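Local coordinates for putative S41 protease (PDB 3K50), which probably hydrolyses peptide bonds as a PDZ-containing serine peptidase of family S41, although its natural substrates are unknown, at residues 223-227 and 287-291; 306-310 and 360-364; 310-315 and 352-358. All blocks are in the same frame, centred on the assembly; numbering follows the deposited sequence.

In the fold
All three contacts lie in the S41 peptidase region, whose mixed sheet and covering helices form a ClpP/crotonase-like fold. Contact 1 comes first along the chain and closes before the others open; it sits where the neighbouring parallel strands 226-230 and 292-297 begin. Contacts 2 and 3 share helix 304-312 and meet at Asn310, their centres about 10 Å apart. Contact 3 falls within the sequence span of contact 2, so the connection after strand 342-352 touches the helix twice, first near its C-terminal end and then further back. Contact 1, its centre about 22 and 20 Å from theirs, joins the starts of two core strands, while the other two tie that late connection to the helix.

Contact 1: residues 223-227 and 287-291; sequences GVNEF and NLNLS
The carbonyl oxygens of Val224 and Leu288 share one water, which donates to both and lies 2.9 Å from Leu288 O. The site is at the edge of the ClpP/crotonase-like fold: 223-227 leaves helix 207-221 through a Schellman motif at Gly223 and enters strand 226-230, while 287-291 leads into the parallel strand 292-297. Closer to the strands a second water makes a similar bridge, accepting from Ser291 N at 3.1 Å and donating to Asn225 O. Direct contact is apolar. Leu290 divides its methyls, CD1 resting 3.6 Å from Phe227 CB and CD2 lying against the peptide between Asn225 and Glu226. Leu288 reaches in with CD1, 3.8 Å from Phe227 CD2, and the same methyl touches Val224 CG1 at 4.2 Å. Both leucines cross the Phe227 side chain at about a right angle; with CG anti to the backbone N (chi1 -158°), that ring is carried toward their CD1 methyls, which meet it obliquely, and it also meets Phe219 of helix 207-221 edge-to-face. Asn225 and Glu226 send their polar ends elsewhere, to Lys188 N and in a salt bridge to Lys187. The loop bearing Leu288 is bent by an Asx turn, in which Asn289 N donates to Asn287 OD1 over 2.8 Å from well above the carbonyl plane, 56° out of it.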
ATOM      1  N   GLY A 223      -4.553  26.580   0.529  1.00 34.37           N
ATOM      2  CA  GLY A 223      -3.294  27.161   0.897  1.00 34.20           C
ATOM      3  C   GLY A 223      -2.363  26.295   1.703  1.00 33.06           C
ATOM      4  O   GLY A 223      -1.514  26.788   2.444  1.00 33.33           O
ATOM      5  N   VAL A 224      -2.483  24.995   1.521  1.00 32.31           N
ATOM      6  CA  VAL A 224      -1.615  24.052   2.216  1.00 33.38           C
ATOM      7  C   VAL A 224      -0.133  24.406   2.026  1.00 30.85           C
ATOM      8  O   VAL A 224       0.311  24.730   0.915  1.00 30.95           O
ATOM      9  CB  VAL A 224      -1.960  22.627   1.690  1.00 36.57           C
ATOM     10  CG1 VAL A 224      -0.843  21.704   1.854  1.00 35.77           C
ATOM     11  CG2 VAL A 224      -3.243  22.183   2.369  1.00 32.01           C
ATOM     12  N   ASN A 225       0.608  24.406   3.120  1.00 33.29           N
ATOM     13  CA  ASN A 225       2.055  24.686   3.117  1.00 32.33           C
ATOM     14  C   ASN A 225       2.862  23.608   3.863  1.00 32.88           C
ATOM     15  O   ASN A 225       4.061  23.719   3.967  1.00 29.84           O
ATOM     16  CB  ASN A 225       2.372  26.082   3.672  1.00 31.45           C
ATOM     17  CG  ASN A 225       1.599  26.408   4.916  1.00 34.61           C
ATOM     18  OD1 ASN A 225       1.587  25.621   5.896  1.00 30.58           O
ATOM     19  ND2 ASN A 225       0.926  27.589   4.909  1.00 33.63           N
ATOM     20  N   GLU A 226       2.194  22.577   4.367  1.00 32.94           N
ATOM     21  CA  GLU A 226       2.859  21.392   4.935  1.00 34.24           C
ATOM     22  C   GLU A 226       2.038  20.195   4.444  1.00 30.10           C
ATOM     23  O   GLU A 226       0.885  20.355   4.065  1.00 30.18           O
ATOM     24  CB  GLU A 226       2.943  21.380   6.476  1.00 34.19           C
ATOM     25  CG  GLU A 226       3.763  22.485   7.113  1.00 32.54           C
ATOM     26  CD  GLU A 226       5.280  22.407   6.985  1.00 42.01           C
ATOM     27  OE1 GLU A 226       5.898  21.345   6.727  1.00 38.16           O
ATOM     28  OE2 GLU A 226       5.887  23.450   7.260  1.00 39.49           O
ATOM     29  N   PHE A 227       2.618  18.998   4.475  1.00 30.24           N
ATOM     30  CA  PHE A 227       1.921  17.821   3.920  1.00 30.04           C
ATOM     31  C   PHE A 227       2.300  16.478   4.603  1.00 30.05           C
ATOM     32  O   PHE A 227       3.468  16.147   4.843  1.00 29.69           O
ATOM     33  CB  PHE A 227       2.163  17.767   2.405  1.00 30.13           C
ATOM     34  CG  PHE A 227       1.141  16.976   1.629  1.00 31.27           C
ATOM     35  CD1 PHE A 227       1.176  15.586   1.591  1.00 33.68           C
ATOM     36  CD2 PHE A 227       0.180  17.621   0.879  1.00 37.85           C
ATOM     37  CE1 PHE A 227       0.239  14.864   0.876  1.00 33.62           C
ATOM     38  CE2 PHE A 227      -0.741  16.913   0.148  1.00 32.50           C
ATOM     39  CZ  PHE A 227      -0.738  15.544   0.147  1.00 34.23           C
ATOM     40  N   ASN A 287       0.266  21.834  -8.401  1.00 30.81           N
ATOM     41  CA  ASN A 287       1.545  21.611  -7.748  1.00 31.55           C
ATOM     42  C   ASN A 287       1.500  22.444  -6.465  1.00 30.65           C
ATOM     43  O   ASN A 287       1.049  23.629  -6.497  1.00 28.07           O
ATOM     44  CB  ASN A 287       2.735  22.055  -8.606  1.00 31.85           C
ATOM     45  CG  ASN A 287       4.006  22.135  -7.784  1.00 31.84           C
ATOM     46  OD1 ASN A 287       4.302  23.168  -7.206  1.00 35.04           O
ATOM     47  ND2 ASN A 287       4.677  21.009  -7.617  1.00 26.50           N
ATOM     48  N   LEU A 288       1.982  21.878  -5.353  1.00 29.74           N
ATOM     49  CA  LEU A 288       1.834  22.566  -4.056  1.00 30.93           C
ATOM     50  C   LEU A 288       3.085  23.331  -3.608  1.00 32.73           C
ATOM     51  O   LEU A 288       3.053  24.057  -2.599  1.00 32.50           O
ATOM     52  CB  LEU A 288       1.332  21.593  -2.966  1.00 28.14           C
ATOM     53  CG  LEU A 288      -0.031  20.910  -3.224  1.00 32.99           C
ATOM     54  CD1 LEU A 288      -0.453  20.094  -1.971  1.00 30.83           C
ATOM     55  CD2 LEU A 288      -1.171  21.861  -3.607  1.00 25.51           C
ATOM     56  N   ASN A 289       4.153  23.232  -4.397  1.00 31.56           N
ATOM     57  CA  ASN A 289       5.373  23.908  -4.115  1.00 30.65           C
ATOM     58  C   ASN A 289       5.847  23.702  -2.705  1.00 34.18           C
ATOM     59  O   ASN A 289       6.185  24.674  -2.024  1.00 35.96           O
ATOM     60  CB  ASN A 289       5.210  25.399  -4.392  1.00 27.35           C
ATOM     61  CG  ASN A 289       6.528  26.176  -4.354  1.00 31.50           C
ATOM     62  OD1 ASN A 289       7.604  25.688  -4.653  1.00 27.90           O
ATOM     63  ND2 ASN A 289       6.425  27.386  -3.959  1.00 30.37           N
ATOM     64  N   LEU A 290       5.901  22.454  -2.257  1.00 33.65           N
ATOM     65  CA  LEU A 290       6.343  22.174  -0.906  1.00 31.85           C
ATOM     66  C   LEU A 290       7.835  21.953  -0.836  1.00 31.65           C
ATOM     67  O   LEU A 290       8.438  21.515  -1.790  1.00 39.71           O
ATOM     68  CB  LEU A 290       5.660  20.905  -0.382  1.00 27.23           C
ATOM     69  CG  LEU A 290       4.143  20.833  -0.259  1.00 30.25           C
ATOM     70  CD1 LEU A 290       3.792  19.342  -0.352  1.00 40.96           C
ATOM     71  CD2 LEU A 290       3.628  21.534   1.037  1.00 34.34           C
ATOM     72  N   SER A 291       8.407  22.160   0.352  1.00 34.18           N
ATOM     73  CA  SER A 291       9.860  21.944   0.618  1.00 34.85           C
ATOM     74  C   SER A 291      10.143  20.716   1.528  1.00 33.31           C
ATOM     75  O   SER A 291      11.247  20.200   1.549  1.00 30.65           O
ATOM     76  CB  SER A 291      10.423  23.233   1.265  1.00 38.59           C
ATOM     77  OG  SER A 291       9.711  23.522   2.499  1.00 46.20           O
TER
HETATM   78  O   HOH W   1       3.206  25.618  -0.205  1.00 45.97           O
HETATM   79  O   HOH W   2       7.014  22.567   3.065  1.00 36.89           O

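Contact 2: residues 306-310 and 360-364; sequences EMVIN and YATGF
Ile309 lays its CG2 methyl over one face of the Phe364 ring, a CH-pi contact 3.8 Å from that methyl to the ring centroid and 13° off the normal. On the opposite face Tyr360 CB lies over the ring centre, so the phenyl group is sandwiched between the helix and its own loop. The ring edge is filled as well: Asn310 CB approaches CZ of Phe364 near the ring plane, and Glu306 O lies 3.6 Å from CE2 of the same ring. Tyr360 completes this tight half by lying across the helix between two side chains. Its CE2 meets Glu306 CB at 3.6 Å, and its CE1 meets Asn310 CG at 3.5 Å, with the amide and ring planes 47° apart. The ring gets there with CG between the backbone N and carbonyl carbon (chi1 48°). At its far end a water accepts from Asn310 ND2 over 2.9 Å and donates to Tyr360 OH; the amide nitrogen also serves Lys357 O.

The buried Glu306 carboxylate is held from outside the contact, OE1 by Gly303 N and Glu328 N, OE2 by Gly327 N and Thr325 OG1. The other half is loose. Here the chain makes a type II turn, closed by Gly363 N donating to Tyr360 O, and its exposed corner residues Ala361 and Thr362 project away from the helix; a glycerol, probably from the crystallisation liquor, hydrogen-bonds Gly363 O and Thr362 OG1. Helix 304-312, packed on the mixed sheet of the ClpP/crotonase-like fold, is thus covered by the loop on one side, while Met307 (selenomethionine) and Val308 face helix 239-249, and Ile309 and Phe364 both rest on Leu320 of strand 317-322.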
ATOM      1  N   GLU A 306       7.695   3.187  -2.211  1.00 31.08           N
ATOM      2  CA  GLU A 306       9.107   3.382  -1.836  1.00 29.27           C
ATOM      3  C   GLU A 306       9.855   4.211  -2.863  1.00 30.80           C
ATOM      4  O   GLU A 306      10.786   4.955  -2.523  1.00 30.45           O
ATOM      5  CB  GLU A 306       9.775   2.051  -1.633  1.00 30.34           C
ATOM      6  CG  GLU A 306       9.240   1.272  -0.431  1.00 28.49           C
ATOM      7  CD  GLU A 306       9.847  -0.102  -0.303  1.00 34.46           C
ATOM      8  OE1 GLU A 306       9.400  -1.032  -1.041  1.00 29.12           O
ATOM      9  OE2 GLU A 306      10.746  -0.259   0.559  1.00 33.78           O
HETATM   10  N   MSE A 307       9.437   4.092  -4.104  1.00 31.65           N
HETATM   11  CA  MSE A 307       9.982   4.916  -5.210  1.00 31.98           C
HETATM   12  C   MSE A 307       9.724   6.393  -4.983  1.00 30.67           C
HETATM   13  O   MSE A 307      10.581   7.222  -5.271  1.00 29.39           O
HETATM   14  CB  MSE A 307       9.371   4.456  -6.532  1.00 33.38           C
HETATM   15  CG  MSE A 307       9.744   5.266  -7.823  1.00 35.64           C
HETATM   16 SE   MSE A 307       8.912   7.073  -8.006  0.75 42.24          SE
HETATM   17  CE  MSE A 307       8.793   7.393 -10.086  1.00 34.80           C
ATOM     18  N   VAL A 308       8.564   6.721  -4.431  1.00 28.99           N
ATOM     19  CA  VAL A 308       8.233   8.084  -4.147  1.00 28.89           C
ATOM     20  C   VAL A 308       9.175   8.633  -3.118  1.00 28.72           C
ATOM     21  O   VAL A 308       9.684   9.756  -3.233  1.00 29.35           O
ATOM     22  CB  VAL A 308       6.761   8.220  -3.631  1.00 30.56           C
ATOM     23  CG1 VAL A 308       6.541   9.625  -3.086  1.00 32.45           C
ATOM     24  CG2 VAL A 308       5.813   7.849  -4.749  1.00 25.88           C
ATOM     25  N   ILE A 309       9.425   7.860  -2.099  1.00 27.48           N
ATOM     26  CA  ILE A 309      10.388   8.275  -1.080  1.00 27.21           C
ATOM     27  C   ILE A 309      11.783   8.435  -1.668  1.00 29.26           C
ATOM     28  O   ILE A 309      12.448   9.455  -1.467  1.00 29.60           O
ATOM     29  CB  ILE A 309      10.468   7.269   0.122  1.00 28.95           C
ATOM     30  CG1 ILE A 309       9.101   7.195   0.850  1.00 28.82           C
ATOM     31  CG2 ILE A 309      11.640   7.621   1.040  1.00 25.69           C
ATOM     32  CD1 ILE A 309       8.965   5.946   1.825  1.00 28.52           C
ATOM     33  N   ASN A 310      12.248   7.427  -2.370  1.00 27.23           N
ATOM     34  CA  ASN A 310      13.603   7.492  -2.912  1.00 28.94           C
ATOM     35  C   ASN A 310      13.884   8.683  -3.876  1.00 27.57           C
ATOM     36  O   ASN A 310      14.974   9.260  -3.874  1.00 29.03           O
ATOM     37  CB  ASN A 310      13.907   6.171  -3.663  1.00 26.68           C
ATOM     38  CG  ASN A 310      15.352   6.098  -4.114  1.00 27.47           C
ATOM     39  OD1 ASN A 310      16.252   6.298  -3.289  1.00 36.02           O
ATOM     40  ND2 ASN A 310      15.589   5.842  -5.440  1.00 28.86           N
ATOM     41  N   TYR A 360      18.039   1.048  -0.963  1.00 27.55           N
ATOM     42  CA  TYR A 360      17.182   0.827   0.189  1.00 28.46           C
ATOM     43  C   TYR A 360      16.763  -0.634   0.294  1.00 28.96           C
ATOM     44  O   TYR A 360      15.665  -0.929   0.765  1.00 31.47           O
ATOM     45  CB  TYR A 360      15.909   1.723   0.167  1.00 23.45           C
ATOM     46  CG  TYR A 360      15.120   1.776  -1.122  1.00 27.39           C
ATOM     47  CD1 TYR A 360      15.523   2.611  -2.154  1.00 32.82           C
ATOM     48  CD2 TYR A 360      13.889   1.114  -1.249  1.00 31.41           C
ATOM     49  CE1 TYR A 360      14.808   2.712  -3.288  1.00 27.59           C
ATOM     50  CE2 TYR A 360      13.162   1.180  -2.417  1.00 26.16           C
ATOM     51  CZ  TYR A 360      13.600   2.031  -3.411  1.00 31.79           C
ATOM     52  OH  TYR A 360      12.914   2.140  -4.585  1.00 30.76           O
ATOM     53  N   ALA A 361      17.674  -1.539  -0.062  1.00 28.28           N
ATOM     54  CA  ALA A 361      17.484  -2.957   0.189  1.00 31.71           C
ATOM     55  C   ALA A 361      17.146  -3.079   1.684  1.00 31.51           C
ATOM     56  O   ALA A 361      17.680  -2.360   2.506  1.00 33.15           O
ATOM     57  CB  ALA A 361      18.774  -3.723  -0.142  1.00 30.25           C
ATOM     58  N   THR A 362      16.218  -3.951   2.013  1.00 31.55           N
ATOM     59  CA  THR A 362      15.717  -4.183   3.391  1.00 31.43           C
ATOM     60  C   THR A 362      14.777  -3.093   3.923  1.00 32.52           C
ATOM     61  O   THR A 362      14.172  -3.264   4.989  1.00 33.52           O
ATOM     62  CB  THR A 362      16.837  -4.539   4.483  1.00 35.20           C
ATOM     63  OG1 THR A 362      17.382  -3.357   5.084  1.00 33.76           O
ATOM     64  CG2 THR A 362      17.945  -5.429   3.899  1.00 30.73           C
ATOM     65  N   GLY A 363      14.593  -2.013   3.162  1.00 28.85           N
ATOM     66  CA  GLY A 363      13.628  -0.983   3.498  1.00 31.03           C
ATOM     67  C   GLY A 363      14.192   0.345   3.970  1.00 31.11           C
ATOM     68  O   GLY A 363      15.385   0.456   4.322  1.00 27.88           O
ATOM     69  N   PHE A 364      13.341   1.363   3.915  1.00 28.14           N
ATOM     70  CA  PHE A 364      13.731   2.656   4.452  1.00 29.45           C
ATOM     71  C   PHE A 364      13.393   2.660   5.929  1.00 29.09           C
ATOM     72  O   PHE A 364      12.236   2.491   6.310  1.00 30.35           O
ATOM     73  CB  PHE A 364      12.971   3.806   3.801  1.00 30.15           C
ATOM     74  CG  PHE A 364      13.504   4.227   2.442  1.00 33.34           C
ATOM     75  CD1 PHE A 364      14.697   4.934   2.337  1.00 29.32           C
ATOM     76  CD2 PHE A 364      12.782   4.003   1.308  1.00 33.31           C
ATOM     77  CE1 PHE A 364      15.141   5.376   1.118  1.00 29.12           C
ATOM     78  CE2 PHE A 364      13.227   4.455   0.059  1.00 25.67           C
ATOM     79  CZ  PHE A 364      14.417   5.121  -0.025  1.00 32.52           C
TER
HETATM   80  O   HOH W   3      13.356   4.518  -6.681  1.00 28.68           O

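Contact 3: residues 310-315 and 352-358; sequences NCLNPY and YNAEEKS
Asn310 and Asn353 join the end of helix 304-312 to the turn after strand 342-352 through two nearly straight side-chain bonds. Asn353 ND2 donates to Asn310 O over 3.1 Å, with the acceptor in its amide plane although the donor stands above the carbonyl plane. Asn310 ND2 donates to Lys357 O at 2.9 Å, with an N-H...O angle of 168°. The two amides are almost parallel, 14° between planes, though their side chains cross at about a right angle. Lys357 O is gripped twice, since Asn353 N reaches it from the other face of its carbonyl plane.

Bonds within 352-358 shape the turn and the residue after it. The turn is type I from Asn353 to Glu356, with Glu356 N bound to Asn353 O, and Asn353 OD1 accepts from Lys357 N and more weakly from Glu355 N. With CG between the backbone N and the carbonyl carbon (chi1 61°), OD1 is presented to these N-H groups.

A water adds a further link, donating to Cys311 O at 2.8 Å and accepting from Ala354 N.

Van der Waals contacts frame the polar centre. Pro314 CG packs 3.7 Å from Asn353 ND2, its CB is near the Glu355 carboxylate, and Ala354 CB lies 3.3 Å from Tyr315 OH and 3.8 Å from its CE2, oblique to the ring.

The contact joins helix 304-312 to the antiparallel sheet holding strands 258-263 and 342-352: Tyr352 pairs with Leu261 through the backbone, Cys311 touches Leu259 and Ala260, and Tyr315 OH bonds to Leu258 O, while Leu312 and Asn313 lean on Val318 of strand 317-322.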
ATOM      1  N   ASN A 310      12.248   7.427  -2.370  1.00 27.23           N
ATOM      2  CA  ASN A 310      13.603   7.492  -2.912  1.00 28.94           C
ATOM      3  C   ASN A 310      13.884   8.683  -3.876  1.00 27.57           C
ATOM      4  O   ASN A 310      14.974   9.260  -3.874  1.00 29.03           O
ATOM      5  CB  ASN A 310      13.907   6.171  -3.663  1.00 26.68           C
ATOM      6  CG  ASN A 310      15.352   6.098  -4.114  1.00 27.47           C
ATOM      7  OD1 ASN A 310      16.252   6.298  -3.289  1.00 36.02           O
ATOM      8  ND2 ASN A 310      15.589   5.842  -5.440  1.00 28.86           N
ATOM      9  N   CYS A 311      12.930   8.913  -4.782  1.00 28.41           N
ATOM     10  CA  CYS A 311      12.971   9.914  -5.831  1.00 28.05           C
ATOM     11  C   CYS A 311      12.698  11.319  -5.386  1.00 30.86           C
ATOM     12  O   CYS A 311      13.249  12.262  -5.965  1.00 29.28           O
ATOM     13  CB  CYS A 311      11.998   9.514  -6.930  1.00 32.78           C
ATOM     14  SG  CYS A 311      12.650   7.954  -7.722  1.00 36.66           S
ATOM     15  N   LEU A 312      11.855  11.493  -4.375  1.00 27.76           N
ATOM     16  CA  LEU A 312      11.740  12.824  -3.773  1.00 31.10           C
ATOM     17  C   LEU A 312      12.912  13.205  -2.825  1.00 31.40           C
ATOM     18  O   LEU A 312      13.205  14.406  -2.684  1.00 31.28           O
ATOM     19  CB  LEU A 312      10.449  12.987  -3.018  1.00 31.97           C
ATOM     20  CG  LEU A 312       9.196  12.935  -3.861  1.00 29.15           C
ATOM     21  CD1 LEU A 312       8.031  13.060  -2.898  1.00 35.90           C
ATOM     22  CD2 LEU A 312       9.224  14.047  -4.927  1.00 25.81           C
ATOM     23  N   ASN A 313      13.558  12.221  -2.188  1.00 31.17           N
ATOM     24  CA  ASN A 313      14.714  12.460  -1.256  1.00 33.47           C
ATOM     25  C   ASN A 313      15.749  13.485  -1.693  1.00 35.63           C
ATOM     26  O   ASN A 313      16.136  14.334  -0.884  1.00 35.17           O
ATOM     27  CB  ASN A 313      15.471  11.143  -0.880  1.00 32.35           C
ATOM     28  CG  ASN A 313      14.984  10.526   0.446  1.00 36.86           C
ATOM     29  OD1 ASN A 313      14.492  11.255   1.300  1.00 33.73           O
ATOM     30  ND2 ASN A 313      15.188   9.200   0.651  1.00 33.11           N
ATOM     31  N   PRO A 314      16.263  13.372  -2.920  1.00 33.99           N
ATOM     32  CA  PRO A 314      17.267  14.344  -3.412  1.00 35.30           C
ATOM     33  C   PRO A 314      16.771  15.762  -3.633  1.00 34.13           C
ATOM     34  O   PRO A 314      17.583  16.662  -3.752  1.00 31.56           O
ATOM     35  CB  PRO A 314      17.659  13.781  -4.785  1.00 35.26           C
ATOM     36  CG  PRO A 314      17.222  12.379  -4.780  1.00 35.51           C
ATOM     37  CD  PRO A 314      16.064  12.279  -3.883  1.00 34.19           C
ATOM     38  N   TYR A 315      15.458  15.953  -3.705  1.00 29.86           N
ATOM     39  CA  TYR A 315      14.901  17.251  -4.052  1.00 32.95           C
ATOM     40  C   TYR A 315      14.171  18.027  -2.959  1.00 34.39           C
ATOM     41  O   TYR A 315      13.812  19.169  -3.188  1.00 34.47           O
ATOM     42  CB  TYR A 315      13.894  17.049  -5.168  1.00 30.09           C
ATOM     43  CG  TYR A 315      14.520  16.707  -6.467  1.00 27.43           C
ATOM     44  CD1 TYR A 315      15.155  17.688  -7.213  1.00 32.88           C
ATOM     45  CD2 TYR A 315      14.492  15.394  -6.973  1.00 30.47           C
ATOM     46  CE1 TYR A 315      15.758  17.382  -8.436  1.00 30.26           C
ATOM     47  CE2 TYR A 315      15.126  15.078  -8.199  1.00 29.97           C
ATOM     48  CZ  TYR A 315      15.711  16.092  -8.932  1.00 33.57           C
ATOM     49  OH  TYR A 315      16.294  15.836 -10.136  1.00 28.97           O
ATOM     50  N   TYR A 352      16.100   4.019 -10.501  1.00 31.00           N
ATOM     51  CA  TYR A 352      17.022   4.905  -9.791  1.00 29.23           C
ATOM     52  C   TYR A 352      16.444   6.285  -9.653  1.00 30.75           C
ATOM     53  O   TYR A 352      15.705   6.727 -10.519  1.00 29.91           O
ATOM     54  CB  TYR A 352      18.336   5.021 -10.526  1.00 35.11           C
ATOM     55  CG  TYR A 352      18.993   3.621 -10.835  1.00 31.85           C
ATOM     56  CD1 TYR A 352      19.340   2.741  -9.808  1.00 30.94           C
ATOM     57  CD2 TYR A 352      19.252   3.236 -12.108  1.00 30.49           C
ATOM     58  CE1 TYR A 352      19.928   1.503 -10.047  1.00 35.95           C
ATOM     59  CE2 TYR A 352      19.885   1.968 -12.370  1.00 36.97           C
ATOM     60  CZ  TYR A 352      20.222   1.142 -11.328  1.00 33.36           C
ATOM     61  OH  TYR A 352      20.795  -0.096 -11.529  1.00 33.92           O
ATOM     62  N   ASN A 353      16.853   6.982  -8.601  1.00 30.74           N
ATOM     63  CA  ASN A 353      16.513   8.378  -8.443  1.00 30.53           C
ATOM     64  C   ASN A 353      17.492   9.198  -9.324  1.00 33.09           C
ATOM     65  O   ASN A 353      18.342   8.640 -10.020  1.00 29.48           O
ATOM     66  CB  ASN A 353      16.535   8.829  -6.960  1.00 25.89           C
ATOM     67  CG  ASN A 353      17.869   8.690  -6.276  1.00 31.48           C
ATOM     68  OD1 ASN A 353      18.956   8.633  -6.889  1.00 29.77           O
ATOM     69  ND2 ASN A 353      17.796   8.689  -4.939  1.00 26.89           N
ATOM     70  N   ALA A 354      17.417  10.516  -9.223  1.00 34.26           N
ATOM     71  CA  ALA A 354      18.251  11.426 -10.038  1.00 34.10           C
ATOM     72  C   ALA A 354      19.732  11.304  -9.680  1.00 35.61           C
ATOM     73  O   ALA A 354      20.575  11.676 -10.472  1.00 38.75           O
ATOM     74  CB  ALA A 354      17.767  12.864  -9.854  1.00 29.24           C
ATOM     75  N   GLU A 355      20.046  10.780  -8.497  1.00 35.36           N
ATOM     76  CA  GLU A 355      21.422  10.549  -8.087  1.00 37.94           C
ATOM     77  C   GLU A 355      21.912   9.135  -8.438  1.00 37.98           C
ATOM     78  O   GLU A 355      22.958   8.688  -7.922  1.00 34.20           O
ATOM     79  CB  GLU A 355      21.610  10.783  -6.584  1.00 35.52           C
ATOM     80  CG  GLU A 355      21.453  12.235  -6.120  1.00 41.87           C
ATOM     81  CD  GLU A 355      21.580  12.376  -4.579  1.00 45.72           C
ATOM     82  OE1 GLU A 355      21.835  11.347  -3.876  1.00 52.35           O
ATOM     83  OE2 GLU A 355      21.391  13.511  -4.059  1.00 59.15           O
ATOM     84  N   GLU A 356      21.185   8.472  -9.333  1.00 35.34           N
ATOM     85  CA  GLU A 356      21.499   7.135  -9.792  1.00 34.20           C
ATOM     86  C   GLU A 356      21.498   6.066  -8.698  1.00 31.74           C
ATOM     87  O   GLU A 356      22.207   5.088  -8.824  1.00 25.80           O
ATOM     88  CB  GLU A 356      22.852   7.111 -10.522  1.00 36.52           C
ATOM     89  CG  GLU A 356      22.989   8.243 -11.562  1.00 35.59           C
ATOM     90  CD  GLU A 356      24.351   8.287 -12.249  1.00 40.13           C
ATOM     91  OE1 GLU A 356      24.823   7.263 -12.800  1.00 41.51           O
ATOM     92  OE2 GLU A 356      24.883   9.392 -12.249  1.00 41.15           O
ATOM     93  N   LYS A 357      20.625   6.197  -7.719  1.00 27.52           N
ATOM     94  CA  LYS A 357      20.569   5.262  -6.583  1.00 36.08           C
ATOM     95  C   LYS A 357      19.166   4.761  -6.290  1.00 30.72           C
ATOM     96  O   LYS A 357      18.202   5.433  -6.634  1.00 30.36           O
ATOM     97  CB  LYS A 357      21.179   5.941  -5.324  1.00 36.82           C
ATOM     98  CG  LYS A 357      22.677   6.141  -5.438  1.00 45.53           C
ATOM     99  CD  LYS A 357      23.288   7.111  -4.446  1.00 46.26           C
ATOM    100  CE  LYS A 357      23.398   6.592  -3.044  1.00 50.11           C
ATOM    101  NZ  LYS A 357      24.674   7.089  -2.369  1.00 41.43           N
ATOM    102  N   SER A 358      19.112   3.552  -5.723  1.00 30.29           N
ATOM    103  CA  SER A 358      17.910   2.858  -5.236  1.00 28.21           C
ATOM    104  C   SER A 358      18.407   1.946  -4.115  1.00 31.02           C
ATOM    105  O   SER A 358      18.046   0.792  -4.014  1.00 33.27           O
ATOM    106  CB  SER A 358      17.211   2.064  -6.339  1.00 30.53           C
ATOM    107  OG  SER A 358      18.068   1.182  -7.044  1.00 31.31           O
TER
HETATM  108  O   HOH W   4      14.994  11.627  -8.036  1.00 25.76           O